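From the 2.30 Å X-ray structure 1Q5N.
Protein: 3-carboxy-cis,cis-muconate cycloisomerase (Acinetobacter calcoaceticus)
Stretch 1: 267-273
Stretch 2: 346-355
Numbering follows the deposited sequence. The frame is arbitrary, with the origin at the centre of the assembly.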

# COMPACT_ATOMS: atom_id res chain seq x y z
N ALA A 267 -1.11 16.74 -29.47
CA ALA A 267 -2.46 17.09 -29.89
C ALA A 267 -3.11 16.16 -30.90
O ALA A 267 -3.64 16.64 -31.89
CB ALA A 267 -2.43 18.52 -30.48
N GLU A 268 -3.08 14.86 -30.65
CA GLU A 268 -3.64 13.89 -31.58
C GLU A 268 -5.07 13.45 -31.25
O GLU A 268 -5.82 13.03 -32.12
CB GLU A 268 -2.71 12.68 -31.65
CG GLU A 268 -1.30 12.97 -32.15
CD GLU A 268 -0.41 11.74 -32.10
OE1 GLU A 268 -0.67 10.83 -31.28
OE2 GLU A 268 0.56 11.67 -32.87
N VAL A 269 -5.43 13.55 -29.97
CA VAL A 269 -6.73 13.10 -29.51
C VAL A 269 -7.10 14.01 -28.37
O VAL A 269 -6.23 14.40 -27.59
CB VAL A 269 -6.66 11.66 -28.97
CG1 VAL A 269 -7.92 11.34 -28.32
CG2 VAL A 269 -6.40 10.66 -30.11
N PHE A 270 -8.39 14.34 -28.26
CA PHE A 270 -8.87 15.22 -27.20
C PHE A 270 -10.11 14.72 -26.50
O PHE A 270 -10.96 14.05 -27.08
CB PHE A 270 -9.21 16.60 -27.73
CG PHE A 270 -8.04 17.33 -28.24
CD1 PHE A 270 -7.58 17.11 -29.54
CD2 PHE A 270 -7.38 18.26 -27.43
CE1 PHE A 270 -6.45 17.78 -30.02
CE2 PHE A 270 -6.25 18.93 -27.91
CZ PHE A 270 -5.80 18.69 -29.21
N GLU A 271 -10.21 15.09 -25.24
CA GLU A 271 -11.36 14.76 -24.45
C GLU A 271 -12.49 15.62 -24.99
O GLU A 271 -12.26 16.69 -25.49
CB GLU A 271 -11.14 15.15 -22.99
CG GLU A 271 -10.44 14.11 -22.16
CD GLU A 271 -10.35 14.47 -20.67
OE1 GLU A 271 -11.15 15.32 -20.17
OE2 GLU A 271 -9.49 13.88 -19.98
N PRO A 272 -13.74 15.12 -24.92
CA PRO A 272 -14.86 15.94 -25.41
C PRO A 272 -14.94 17.19 -24.53
O PRO A 272 -14.64 17.17 -23.34
CB PRO A 272 -16.09 15.02 -25.27
CG PRO A 272 -15.62 13.96 -24.18
CD PRO A 272 -14.18 13.77 -24.50
N THR A 273 -15.32 18.30 -25.13
CA THR A 273 -15.40 19.55 -24.40
C THR A 273 -16.42 19.56 -23.26
O THR A 273 -17.63 19.47 -23.51
CB THR A 273 -15.78 20.68 -25.36
OG1 THR A 273 -16.26 21.79 -24.58
CG2 THR A 273 -16.87 20.18 -26.37
N LEU A 346 -16.12 6.22 -20.21
CA LEU A 346 -17.19 6.08 -21.22
C LEU A 346 -17.43 7.41 -21.95
O LEU A 346 -17.41 7.45 -23.18
CB LEU A 346 -18.49 5.62 -20.55
CG LEU A 346 -19.60 5.25 -21.54
CD1 LEU A 346 -19.12 4.24 -22.58
CD2 LEU A 346 -20.74 4.68 -20.72
N ASP A 347 -17.64 8.50 -21.22
CA ASP A 347 -17.81 9.82 -21.85
C ASP A 347 -16.71 10.11 -22.89
O ASP A 347 -16.99 10.59 -23.98
CB ASP A 347 -17.73 10.95 -20.82
CG ASP A 347 -18.96 11.06 -20.01
OD1 ASP A 347 -19.95 10.38 -20.37
OD2 ASP A 347 -18.94 11.83 -19.01
N VAL A 348 -15.45 9.83 -22.52
CA VAL A 348 -14.33 10.07 -23.40
C VAL A 348 -14.33 9.14 -24.61
O VAL A 348 -14.06 9.58 -25.72
CB VAL A 348 -12.95 9.95 -22.61
CG1 VAL A 348 -11.75 9.93 -23.60
CG2 VAL A 348 -12.81 11.09 -21.65
N LEU A 349 -14.62 7.84 -24.41
CA LEU A 349 -14.63 6.91 -25.53
C LEU A 349 -15.71 7.28 -26.54
O LEU A 349 -15.52 7.08 -27.73
CB LEU A 349 -14.87 5.48 -25.08
CG LEU A 349 -13.71 4.74 -24.44
CD1 LEU A 349 -14.22 3.39 -23.90
CD2 LEU A 349 -12.60 4.51 -25.43
N LYS A 350 -16.83 7.82 -26.05
CA LYS A 350 -17.92 8.22 -26.92
C LYS A 350 -17.72 9.53 -27.66
O LYS A 350 -18.06 9.60 -28.83
CB LYS A 350 -19.22 8.33 -26.13
CG LYS A 350 -19.88 7.00 -25.84
CD LYS A 350 -21.19 7.20 -25.08
CE LYS A 350 -21.93 5.88 -25.00
NZ LYS A 350 -23.18 6.04 -24.21
N GLY A 351 -17.18 10.54 -26.99
CA GLY A 351 -17.04 11.83 -27.65
C GLY A 351 -15.63 12.26 -28.00
O GLY A 351 -15.35 13.44 -28.20
N MET A 352 -14.76 11.28 -28.02
CA MET A 352 -13.35 11.41 -28.34
C MET A 352 -13.15 12.17 -29.68
O MET A 352 -13.73 11.79 -30.70
CB MET A 352 -12.82 10.00 -28.49
CG MET A 352 -11.35 9.87 -28.67
SD MET A 352 -10.95 8.18 -29.23
CE MET A 352 -12.14 7.17 -28.33
N GLU A 353 -12.31 13.19 -29.68
CA GLU A 353 -12.02 13.98 -30.87
C GLU A 353 -10.64 13.54 -31.46
O GLU A 353 -9.61 13.71 -30.82
CB GLU A 353 -11.94 15.42 -30.44
CG GLU A 353 -12.71 16.40 -31.18
CD GLU A 353 -12.55 17.77 -30.50
OE1 GLU A 353 -13.30 18.02 -29.49
OE2 GLU A 353 -11.66 18.57 -30.96
N VAL A 354 -10.63 13.00 -32.67
CA VAL A 354 -9.38 12.54 -33.27
C VAL A 354 -8.87 13.61 -34.23
O VAL A 354 -9.63 14.10 -35.05
CB VAL A 354 -9.61 11.22 -34.02
CG1 VAL A 354 -8.33 10.73 -34.73
CG2 VAL A 354 -10.13 10.16 -33.03
N ASN A 355 -7.60 14.02 -34.12
CA ASN A 355 -7.06 15.04 -35.04
C ASN A 355 -6.03 14.36 -35.96
O ASN A 355 -4.86 14.25 -35.63
CB ASN A 355 -6.40 16.18 -34.25
CG ASN A 355 -5.99 17.34 -35.15
OD1 ASN A 355 -5.47 17.14 -36.26
ND2 ASN A 355 -6.20 18.57 -34.68

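The contact is a short antiparallel β-ladder held by three backbone hydrogen bonds, extended at one end by a proline that packs against the last turns of a helix. The register supports this assignment: as numbering rises from Glu268 to Pro272, the nearest CA partner falls from Asn355 to Gly351. The CA-CA spacing is tightest between Val269 and Val354, at 4.6 Å, and widens to 5.5 Å between the CA atoms of Glu271 and Met352.

Phe270 and Glu353 form the hydrogen-bonded pair of the ladder. Phe270 N donates to Glu353 O at 2.9 Å with an N-H...O angle of 150°, and Glu353 N returns a bond to Phe270 O at 3.1 Å and 176°. The third bond, from Asn355 N to Glu268 O, is 2.9 Å long and nearly linear at 174°. Between these bonded positions lies the non-hydrogen-bonded pair Val269 and Val354. Here the close approach is made through carbon: Val269 CA lies 3.2 Å from Glu353 O, with an angle of 145° at the hydrogen, so this carbonyl receives a CA-H...O contact as well as the Phe270 amide.

Side chains alternate across the ladder. Phe270 and Glu353 share one face, where their CB atoms are 4.0 Å apart; the carbonyl Glu353 O lies at the edge of the Phe270 ring, near its plane. Val269 and Val354 occupy the other face. The closest apolar side-chain contact between the stretches also involves Val269, whose CG1 reaches Met352 CG at 3.7 Å, even though the CA-to-CB bond of Met352 points away from the first stretch.

Beyond the ladder, Pro272 meets the helical segment. Its CD is 4.1 Å from Val348 CG2, an apolar contact, while its CG lies 3.6 Å from Asp347 O and its CB 3.4 Å from Gly351 O. Asp347 O already accepts the helical hydrogen bond from Gly351 N at 3.0 Å, so the proline ring packs beside a carbonyl engaged within the helix. Gly351 leaves room for this approach: an ideal CB on it would point toward the first stretch and sit only 3.0 Å from Pro272 CB. Glu271 adds aliphatic contact nearby, its CG lying 3.9 Å from Val348 CG2, while its carboxylate oxygens are hydrogen-bonded elsewhere in the structure.

At the opposite end, Asn355 CB approaches Ala267 O at 3.7 Å. The Asn355 side chain caps a helix that follows, while its backbone amide closes the ladder. Together the two stretches bury 536 Å², counting both sides.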